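Local coordinates for DUF3863 domain-containing protein (Parabacteroides distasonis, PDB 3LM3), which is of unknown function but is probably a carbohydrate-active enzyme akin to glycoside hydrolases and deacetylases, at residues T16-R21 with N277-V282; P33-R38 with G75-A80; E366-L371 with D386-D391. All blocks are in the same frame, centred on the assembly; numbering follows the deposited sequence.

Interactions 1 and 2 both reach the same parallel sheet, the one containing strand 21-29, on opposite sides of the chain's centre, their nearest atoms about 15 Å apart. Interaction 1 is partly buried and rests on backbone hydrogen bonds with one isoleucine-on-phenylalanine contact. Interaction 2, nested along the chain within the loop that interaction 1 closes, is buried but polar: side chains and two waters tie a loop to the start of a helix. Interaction 3 follows later, in the DUF3864 range, and pairs two strands of a separate antiparallel sheet. Also buried, it covers the most surface of the three, 584 Å², with aromatic contacts on one face and a salt bridge on the other.

Interaction 1. Residues T16-R21 with N277-V282; sequences TIEGNR and NGFGWV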
loop_
_atom_site.group_PDB
_atom_site.type_symbol
_atom_site.label_atom_id
_atom_site.label_comp_id
_atom_site.label_asym_id
_atom_site.label_seq_id
_atom_site.Cartn_x
_atom_site.Cartn_y
_atom_site.Cartn_z
ATOM N N THR A 16 18.841 3.898 9.683
ATOM C CA THR A 16 18.830 2.595 9.012
ATOM C C THR A 16 17.522 1.843 9.201
ATOM O O THR A 16 16.870 1.954 10.238
ATOM C CB THR A 16 19.991 1.694 9.474
ATOM O OG1 THR A 16 19.964 0.444 8.762
ATOM C CG2 THR A 16 19.902 1.432 10.974
ATOM N N ILE A 17 17.153 1.077 8.178
ATOM C CA ILE A 17 15.967 0.225 8.225
ATOM C C ILE A 17 16.143 -0.967 9.157
ATOM O O ILE A 17 15.196 -1.388 9.829
ATOM C CB ILE A 17 15.598 -0.243 6.796
ATOM C CG1 ILE A 17 14.193 -0.858 6.767
ATOM C CG2 ILE A 17 16.693 -1.170 6.220
ATOM C CD1 ILE A 17 13.706 -1.093 5.333
ATOM N N GLU A 18 17.372 -1.468 9.303
ATOM C CA GLU A 18 17.525 -2.748 9.979
ATOM C C GLU A 18 17.238 -2.644 11.471
ATOM O O GLU A 18 17.689 -1.735 12.177
ATOM C CB GLU A 18 18.874 -3.433 9.684
ATOM C CG GLU A 18 19.023 -3.919 8.217
ATOM C CD GLU A 18 17.995 -4.996 7.827
ATOM O OE1 GLU A 18 17.985 -6.073 8.485
ATOM O OE2 GLU A 18 17.212 -4.763 6.872
ATOM N N GLY A 19 16.435 -3.595 11.924
ATOM C CA GLY A 19 16.064 -3.688 13.324
ATOM C C GLY A 19 14.945 -2.783 13.775
ATOM O O GLY A 19 14.588 -2.791 14.975
ATOM N N ASN A 20 14.381 -2.015 12.851
ATOM C CA ASN A 20 13.442 -0.964 13.189
ATOM C C ASN A 20 12.035 -1.268 12.681
ATOM O O ASN A 20 11.833 -2.093 11.772
ATOM C CB ASN A 20 13.939 0.373 12.626
ATOM C CG ASN A 20 14.991 1.026 13.482
ATOM O OD1 ASN A 20 14.837 1.124 14.711
ATOM N ND2 ASN A 20 16.056 1.519 12.844
ATOM N N ARG A 21 11.073 -0.587 13.293
ATOM C CA ARG A 21 9.646 -0.655 12.966
ATOM C C ARG A 21 9.223 0.707 12.426
ATOM O O ARG A 21 9.596 1.732 13.002
ATOM C CB ARG A 21 8.848 -1.000 14.227
ATOM C CG ARG A 21 9.150 -2.348 14.803
ATOM C CD ARG A 21 8.456 -2.546 16.135
ATOM N NE ARG A 21 8.645 -3.890 16.653
ATOM C CZ ARG A 21 9.696 -4.304 17.333
ATOM N NH1 ARG A 21 10.695 -3.489 17.611
ATOM N NH2 ARG A 21 9.739 -5.572 17.743
ATOM N N ASN A 277 12.053 -10.912 9.101
ATOM C CA ASN A 277 12.503 -10.085 7.962
ATOM C C ASN A 277 13.584 -9.079 8.291
ATOM O O ASN A 277 14.155 -8.481 7.389
ATOM C CB ASN A 277 11.295 -9.378 7.346
ATOM C CG ASN A 277 10.264 -10.375 6.852
ATOM O OD1 ASN A 277 10.656 -11.387 6.241
ATOM N ND2 ASN A 277 8.968 -10.138 7.153
ATOM N N GLY A 278 13.786 -8.815 9.569
ATOM C CA GLY A 278 14.801 -7.880 10.005
ATOM C C GLY A 278 14.317 -6.455 10.203
ATOM O O GLY A 278 15.035 -5.626 10.756
ATOM N N PHE A 279 13.116 -6.144 9.725
ATOM C CA PHE A 279 12.482 -4.850 9.977
ATOM C C PHE A 279 10.981 -5.115 9.903
ATOM O O PHE A 279 10.560 -6.189 9.424
ATOM C CB PHE A 279 12.865 -3.767 8.952
ATOM C CG PHE A 279 12.389 -4.025 7.539
ATOM C CD1 PHE A 279 13.149 -4.768 6.655
ATOM C CD2 PHE A 279 11.203 -3.483 7.093
ATOM C CE1 PHE A 279 12.714 -4.996 5.339
ATOM C CE2 PHE A 279 10.761 -3.713 5.799
ATOM C CZ PHE A 279 11.520 -4.463 4.924
ATOM N N GLY A 280 10.187 -4.141 10.352
ATOM C CA GLY A 280 8.734 -4.211 10.174
ATOM C C GLY A 280 8.240 -2.905 9.605
ATOM O O GLY A 280 8.729 -1.851 9.998
ATOM N N TRP A 281 7.236 -2.981 8.733
ATOM C CA TRP A 281 6.704 -1.797 8.071
ATOM C C TRP A 281 5.197 -1.930 7.875
ATOM O O TRP A 281 4.716 -2.945 7.361
ATOM C CB TRP A 281 7.386 -1.609 6.714
ATOM C CG TRP A 281 6.735 -0.562 5.845
ATOM C CD1 TRP A 281 6.479 0.746 6.162
ATOM C CD2 TRP A 281 6.230 -0.768 4.520
ATOM N NE1 TRP A 281 5.856 1.366 5.090
ATOM C CE2 TRP A 281 5.662 0.447 4.093
ATOM C CE3 TRP A 281 6.185 -1.871 3.661
ATOM C CZ2 TRP A 281 5.086 0.611 2.831
ATOM C CZ3 TRP A 281 5.598 -1.716 2.440
ATOM C CH2 TRP A 281 5.063 -0.492 2.024
ATOM N N VAL A 282 4.479 -0.910 8.318
ATOM C CA VAL A 282 3.056 -0.756 8.145
ATOM C C VAL A 282 2.824 0.508 7.320
ATOM O O VAL A 282 3.412 1.567 7.594
ATOM C CB VAL A 282 2.353 -0.613 9.507
ATOM C CG1 VAL A 282 0.918 -0.094 9.357
ATOM C CG2 VAL A 282 2.426 -1.956 10.268
#
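I17 and F279 are brought together by their first torsions: CG1 of I17 lies anti to the backbone N (chi1 -167°), and CG of F279 stands between its own backbone N and carbonyl carbon (chi1 66°). With the rest of the isoleucine chain extended, CD1 of I17 sits over the centre of the F279 ring, 3.7 Å from the centroid and 4° off the ring normal, a CH-pi contact. CG1 of I17 lies over the same face, 3.7 Å from F279 CG. F279 also meets the ring of Y190, and F325 of helix 322-332 touches both I17 and F279. An alanine in place of F279 would probably open a gap beneath the I17 end and leave CD1 without the ring face it lies on.

Backbone bonds beside this pair hold the two segments together. Residues I17 to N20 form a type II turn, and G19 N at its third position donates to G278 O at 2.7 Å. One step on, G280 N donates to N20 O at 3.0 Å. The turn is braced from within: N20 ND2 donates to T16 O at 2.8 Å, and T16 OG1 accepts from E18 N in an ST turn. G278 comes just past helix 255-277, and at its positive phi a CB would be jammed against the carbonyl O of N277, which by itself explains a glycine. R21 CA and G280 CA, 4.6 Å apart, mark the parallel bridge that follows, while R21 NE turns to F270 O. The whole is an entry into a parallel beta sheet, where strand 21-29 and strand 280-287, distant in sequence, start side by side, consistent with the family's relation to glycoside hydrolases and deacetylases.

Interaction 2. Residues P33-R38 with G75-A80; sequences PWEVSR and GFTMNA
E35 reaches T77 and N79 at an N-capped helix start, where strand 73-76 of the parallel sheet passes into helix 78-82. Its carboxylate divides between them. T77 OG1 donates to E35 OE2 at 2.7 Å, on the anti side, 29° out of the carboxylate plane, and N79 ND2 donates to E35 OE1 at 3.0 Å from above that plane, 70° out of it. The N79 amide uses its second N-H on R38 O, at 3.1 Å; both acceptors lie close to the amide plane, which fixes the rotation of the group. In the same shell, R38 lays its guanidinium over selenomethionine M78, whose CG lies 3.6 Å above the plane, offset toward the rim, with SE at 3.7 Å from R38 NH2.

Next outward, two waters join the backbones: one takes the M78 N-H and donates to E35 O, the other takes that of N79 and donates to S37 O. T31 OG1 and T32 OG1 are also hydrogen-bonded to E35 OE1, so this oxygen is gripped several times over. The charge of R38 is met by E82 and E129. T77 is the N-cap residue: with its hydroxyl between the backbone N and carbonyl carbon (chi1 65°), OG1 accepts from A80 N at 3.1 Å while donating to E35 OE2.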
loop_
_atom_site.group_PDB
_atom_site.type_symbol
_atom_site.label_atom_id
_atom_site.label_comp_id
_atom_site.label_asym_id
_atom_site.label_seq_id
_atom_site.Cartn_x
_atom_site.Cartn_y
_atom_site.Cartn_z
ATOM N N PRO A 33 -13.534 12.072 -5.555
ATOM C CA PRO A 33 -12.854 10.911 -5.015
ATOM C C PRO A 33 -11.817 10.229 -5.882
ATOM O O PRO A 33 -10.801 9.777 -5.358
ATOM C CB PRO A 33 -13.994 9.930 -4.696
ATOM C CG PRO A 33 -15.152 10.794 -4.446
ATOM C CD PRO A 33 -14.999 11.947 -5.409
ATOM N N TRP A 34 -12.065 10.147 -7.188
ATOM C CA TRP A 34 -11.248 9.314 -8.086
ATOM C C TRP A 34 -10.827 10.126 -9.307
ATOM O O TRP A 34 -11.089 9.755 -10.472
ATOM C CB TRP A 34 -12.039 8.075 -8.541
ATOM C CG TRP A 34 -12.473 7.115 -7.450
ATOM C CD1 TRP A 34 -11.969 6.997 -6.204
ATOM C CD2 TRP A 34 -13.515 6.124 -7.558
ATOM N NE1 TRP A 34 -12.632 5.983 -5.509
ATOM C CE2 TRP A 34 -13.576 5.438 -6.328
ATOM C CE3 TRP A 34 -14.385 5.746 -8.586
ATOM C CZ2 TRP A 34 -14.486 4.404 -6.084
ATOM C CZ3 TRP A 34 -15.300 4.710 -8.338
ATOM C CH2 TRP A 34 -15.329 4.054 -7.102
ATOM N N GLU A 35 -10.203 11.265 -9.061
ATOM C CA GLU A 35 -9.798 12.164 -10.142
ATOM C C GLU A 35 -8.346 11.855 -10.517
ATOM O O GLU A 35 -7.384 12.371 -9.946
ATOM C CB GLU A 35 -10.082 13.634 -9.847
ATOM C CG GLU A 35 -9.505 14.142 -8.505
ATOM C CD GLU A 35 -9.993 15.507 -8.107
ATOM O OE1 GLU A 35 -10.940 16.063 -8.748
ATOM O OE2 GLU A 35 -9.404 16.063 -7.159
ATOM N N VAL A 36 -8.207 10.993 -11.515
ATOM C CA VAL A 36 -6.887 10.571 -11.993
ATOM C C VAL A 36 -6.236 11.616 -12.876
ATOM O O VAL A 36 -5.017 11.592 -13.074
ATOM C CB VAL A 36 -6.997 9.246 -12.774
ATOM C CG1 VAL A 36 -7.466 8.085 -11.857
ATOM C CG2 VAL A 36 -7.890 9.341 -13.997
ATOM N N SER A 37 -7.019 12.565 -13.388
ATOM C CA SER A 37 -6.480 13.704 -14.117
ATOM C C SER A 37 -7.379 14.908 -13.888
ATOM O O SER A 37 -8.298 14.846 -13.072
ATOM C CB SER A 37 -6.305 13.363 -15.602
ATOM O OG SER A 37 -5.602 14.391 -16.269
ATOM N N ARG A 38 -7.135 15.997 -14.595
ATOM C CA ARG A 38 -7.945 17.190 -14.400
ATOM C C ARG A 38 -9.405 16.973 -14.807
ATOM O O ARG A 38 -10.332 17.355 -14.090
ATOM C CB ARG A 38 -7.383 18.355 -15.209
ATOM C CG ARG A 38 -6.036 18.811 -14.731
ATOM C CD ARG A 38 -5.476 19.943 -15.586
ATOM N NE ARG A 38 -4.179 20.440 -15.089
ATOM C CZ ARG A 38 -2.972 20.027 -15.507
ATOM N NH1 ARG A 38 -2.860 19.083 -16.447
ATOM N NH2 ARG A 38 -1.868 20.561 -14.995
ATOM N N GLY A 75 -0.600 13.893 0.169
ATOM C CA GLY A 75 -0.737 13.595 -1.232
ATOM C C GLY A 75 -1.914 14.336 -1.829
ATOM O O GLY A 75 -3.040 14.220 -1.332
ATOM N N PHE A 76 -1.674 15.096 -2.904
ATOM C CA PHE A 76 -2.701 15.922 -3.547
ATOM C C PHE A 76 -3.022 15.425 -4.947
ATOM O O PHE A 76 -2.119 15.145 -5.733
ATOM C CB PHE A 76 -2.185 17.350 -3.742
ATOM C CG PHE A 76 -2.071 18.180 -2.477
ATOM C CD1 PHE A 76 -1.057 17.986 -1.562
ATOM C CD2 PHE A 76 -2.980 19.182 -2.244
ATOM C CE1 PHE A 76 -0.978 18.792 -0.417
ATOM C CE2 PHE A 76 -2.910 19.976 -1.096
ATOM C CZ PHE A 76 -1.926 19.766 -0.199
ATOM N N THR A 77 -4.301 15.416 -5.311
ATOM C CA THR A 77 -4.660 15.253 -6.710
ATOM C C THR A 77 -4.307 16.525 -7.511
ATOM O O THR A 77 -4.043 17.577 -6.939
ATOM C CB THR A 77 -6.138 15.028 -6.875
ATOM O OG1 THR A 77 -6.845 16.206 -6.447
ATOM C CG2 THR A 77 -6.581 13.802 -6.116
HETATM N N MSE A 78 -4.332 16.430 -8.836
HETATM C CA MSE A 78 -4.004 17.597 -9.645
HETATM C C MSE A 78 -4.973 18.712 -9.378
HETATM O O MSE A 78 -4.573 19.868 -9.225
HETATM C CB MSE A 78 -3.963 17.273 -11.136
HETATM C CG MSE A 78 -3.454 18.448 -11.947
HETATM SE SE MSE A 78 -1.542 18.731 -11.752
HETATM C CE MSE A 78 -0.971 17.287 -12.952
ATOM N N ASN A 79 -6.251 18.374 -9.314
ATOM C CA ASN A 79 -7.251 19.423 -9.090
ATOM C C ASN A 79 -7.098 20.068 -7.713
ATOM O O ASN A 79 -7.290 21.281 -7.580
ATOM C CB ASN A 79 -8.661 18.865 -9.319
ATOM C CG ASN A 79 -8.936 18.566 -10.791
ATOM O OD1 ASN A 79 -8.298 19.153 -11.673
ATOM N ND2 ASN A 79 -9.820 17.614 -11.057
ATOM N N ALA A 80 -6.688 19.299 -6.692
ATOM C CA ALA A 80 -6.449 19.894 -5.373
ATOM C C ALA A 80 -5.206 20.787 -5.378
ATOM O O ALA A 80 -5.140 21.789 -4.651
ATOM C CB ALA A 80 -6.334 18.839 -4.319
HETATM O O HOH W 1 -5.033 13.926 -10.302
HETATM O O HOH W 2 -7.179 15.867 -10.466
#

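Interaction 3. Residues E366-L371 with D386-D391; sequences EFRLAL and DFTRYD
E366-L371 and D386-D391 run antiparallel in a beta hairpin, their strand axes 4.6 Å apart and 176° between directions. R368 and T388 form a hydrogen-bonded pair, each N donating to the other's O at 3.0 Å; A370 and D386 form the next, although the return bond from D386 N to A370 O is weak. F367 with R389 and L369 with F387 are the non-hydrogen-bonded pairs between. Past the strand, Y390 N still donates to E366 O, at 2.8 Å.

The face bearing F367, L369, F387 and R389 is largely apolar around the two rings, with R389 gripped by D391 at its end and also paired with D436. CE1 of F387 comes to 3.6 Å from F367 CD2, the ring planes being 55° apart, and L369 CD1 lies near F387 CD1 at 4.0 Å. Helix 434-443 covers this face through L439 and I440.

On the face bearing R368, A370, D386 and T388, CG of R368 stands between its backbone N and carbonyl carbon (chi1 70°), and the extended chain beyond brings its guanidinium to D386. The grip is side-on, with NE on OD1 at 2.9 Å and NH2 on OD2 at 2.8 Å, and both nitrogens sit above the carboxylate plane. NH2 also pairs with D185, so two acids share the buried guanidinium, and D386 OD2 in turn accepts from Q417 N. The Y390 hydroxyl, bonded to G186 O, flanks the R368 methylenes. T388 OG1 donates to D386 OD1 at 2.8 Å, on the opposite face of the carboxylate from R368 NE.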
loop_
_atom_site.group_PDB
_atom_site.type_symbol
_atom_site.label_atom_id
_atom_site.label_comp_id
_atom_site.label_asym_id
_atom_site.label_seq_id
_atom_site.Cartn_x
_atom_site.Cartn_y
_atom_site.Cartn_z
ATOM N N GLU A 366 11.770 -14.502 -7.282
ATOM C CA GLU A 366 11.295 -15.435 -8.291
ATOM C C GLU A 366 9.857 -15.917 -8.131
ATOM O O GLU A 366 9.292 -16.386 -9.103
ATOM C CB GLU A 366 12.264 -16.591 -8.441
ATOM C CG GLU A 366 13.553 -16.154 -9.144
ATOM C CD GLU A 366 14.498 -17.316 -9.429
ATOM O OE1 GLU A 366 15.065 -17.870 -8.472
ATOM O OE2 GLU A 366 14.644 -17.650 -10.617
ATOM N N PHE A 367 9.282 -15.811 -6.932
ATOM C CA PHE A 367 7.878 -16.163 -6.732
ATOM C C PHE A 367 7.362 -15.652 -5.391
ATOM O O PHE A 367 8.139 -15.303 -4.494
ATOM C CB PHE A 367 7.652 -17.677 -6.814
ATOM C CG PHE A 367 8.346 -18.480 -5.733
ATOM C CD1 PHE A 367 9.635 -18.964 -5.920
ATOM C CD2 PHE A 367 7.703 -18.778 -4.539
ATOM C CE1 PHE A 367 10.264 -19.734 -4.931
ATOM C CE2 PHE A 367 8.335 -19.526 -3.539
ATOM C CZ PHE A 367 9.625 -20.001 -3.745
ATOM N N ARG A 368 6.037 -15.637 -5.284
ATOM C CA ARG A 368 5.411 -15.633 -3.967
ATOM C C ARG A 368 4.611 -16.904 -3.794
ATOM O O ARG A 368 4.141 -17.509 -4.769
ATOM C CB ARG A 368 4.546 -14.378 -3.742
ATOM C CG ARG A 368 3.274 -14.324 -4.575
ATOM C CD ARG A 368 2.387 -13.142 -4.276
ATOM N NE ARG A 368 1.018 -13.422 -4.671
ATOM C CZ ARG A 368 0.006 -12.580 -4.580
ATOM N NH1 ARG A 368 0.197 -11.311 -4.229
ATOM N NH2 ARG A 368 -1.211 -12.992 -4.855
ATOM N N LEU A 369 4.429 -17.267 -2.536
ATOM C CA LEU A 369 3.769 -18.499 -2.140
ATOM C C LEU A 369 3.023 -18.266 -0.832
ATOM O O LEU A 369 3.605 -17.771 0.112
ATOM C CB LEU A 369 4.794 -19.610 -1.924
ATOM C CG LEU A 369 4.345 -20.941 -1.316
ATOM C CD1 LEU A 369 3.498 -21.745 -2.319
ATOM C CD2 LEU A 369 5.573 -21.792 -0.897
ATOM N N ALA A 370 1.757 -18.692 -0.793
ATOM C CA ALA A 370 0.960 -18.683 0.447
ATOM C C ALA A 370 0.441 -20.075 0.774
ATOM O O ALA A 370 -0.117 -20.763 -0.098
ATOM C CB ALA A 370 -0.237 -17.757 0.305
ATOM N N LEU A 371 0.581 -20.451 2.040
ATOM C CA LEU A 371 0.085 -21.709 2.565
ATOM C C LEU A 371 -0.970 -21.371 3.626
ATOM O O LEU A 371 -0.766 -20.449 4.440
ATOM C CB LEU A 371 1.227 -22.494 3.213
ATOM C CG LEU A 371 2.421 -22.818 2.322
ATOM C CD1 LEU A 371 3.513 -23.530 3.154
ATOM C CD2 LEU A 371 1.995 -23.654 1.138
ATOM N N ASP A 386 -1.776 -19.774 -2.976
ATOM C CA ASP A 386 -1.213 -18.863 -3.974
ATOM C C ASP A 386 0.175 -19.363 -4.323
ATOM O O ASP A 386 0.981 -19.651 -3.441
ATOM C CB ASP A 386 -1.136 -17.417 -3.440
ATOM C CG ASP A 386 -0.903 -16.398 -4.530
ATOM O OD1 ASP A 386 0.291 -16.235 -4.913
ATOM O OD2 ASP A 386 -1.912 -15.743 -4.929
ATOM N N PHE A 387 0.466 -19.457 -5.615
ATOM C CA PHE A 387 1.815 -19.655 -6.107
ATOM C C PHE A 387 1.895 -18.871 -7.394
ATOM O O PHE A 387 1.254 -19.238 -8.394
ATOM C CB PHE A 387 2.132 -21.135 -6.323
ATOM C CG PHE A 387 3.523 -21.370 -6.837
ATOM C CD1 PHE A 387 4.631 -20.998 -6.066
ATOM C CD2 PHE A 387 3.733 -21.965 -8.061
ATOM C CE1 PHE A 387 5.914 -21.190 -6.539
ATOM C CE2 PHE A 387 5.034 -22.164 -8.535
ATOM C CZ PHE A 387 6.112 -21.790 -7.769
ATOM N N THR A 388 2.609 -17.747 -7.349
ATOM C CA THR A 388 2.685 -16.815 -8.451
ATOM C C THR A 388 4.157 -16.673 -8.812
ATOM O O THR A 388 4.950 -16.188 -8.018
ATOM C CB THR A 388 2.092 -15.456 -8.035
ATOM O OG1 THR A 388 0.743 -15.614 -7.596
ATOM C CG2 THR A 388 2.113 -14.443 -9.191
ATOM N N ARG A 389 4.527 -17.134 -10.008
ATOM C CA ARG A 389 5.907 -17.087 -10.465
ATOM C C ARG A 389 6.248 -15.781 -11.142
ATOM O O ARG A 389 5.483 -15.252 -11.906
ATOM C CB ARG A 389 6.149 -18.246 -11.440
ATOM C CG ARG A 389 6.162 -19.575 -10.751
ATOM C CD ARG A 389 6.410 -20.703 -11.716
ATOM N NE ARG A 389 7.771 -20.679 -12.221
ATOM C CZ ARG A 389 8.378 -21.728 -12.729
ATOM N NH1 ARG A 389 7.754 -22.907 -12.796
ATOM N NH2 ARG A 389 9.616 -21.601 -13.153
ATOM N N TYR A 390 7.433 -15.269 -10.843
ATOM C CA TYR A 390 7.932 -14.045 -11.433
ATOM C C TYR A 390 9.000 -14.290 -12.484
ATOM O O TYR A 390 9.330 -13.378 -13.230
ATOM C CB TYR A 390 8.510 -13.158 -10.334
ATOM C CG TYR A 390 7.537 -12.818 -9.242
ATOM C CD1 TYR A 390 6.266 -12.377 -9.533
ATOM C CD2 TYR A 390 7.933 -12.847 -7.897
ATOM C CE1 TYR A 390 5.376 -12.030 -8.521
ATOM C CE2 TYR A 390 7.063 -12.491 -6.881
ATOM C CZ TYR A 390 5.776 -12.107 -7.196
ATOM O OH TYR A 390 4.902 -11.722 -6.192
ATOM N N ASP A 391 9.553 -15.491 -12.520
ATOM C CA ASP A 391 10.566 -15.813 -13.531
ATOM C C ASP A 391 9.955 -15.923 -14.923
ATOM O O ASP A 391 10.638 -15.691 -15.934
ATOM C CB ASP A 391 11.380 -17.046 -13.111
ATOM C CG ASP A 391 10.554 -18.314 -13.014
ATOM O OD1 ASP A 391 9.354 -18.276 -12.716
ATOM O OD2 ASP A 391 11.148 -19.385 -13.217
HETATM O O HOH W 3 13.982 -19.497 -12.363
#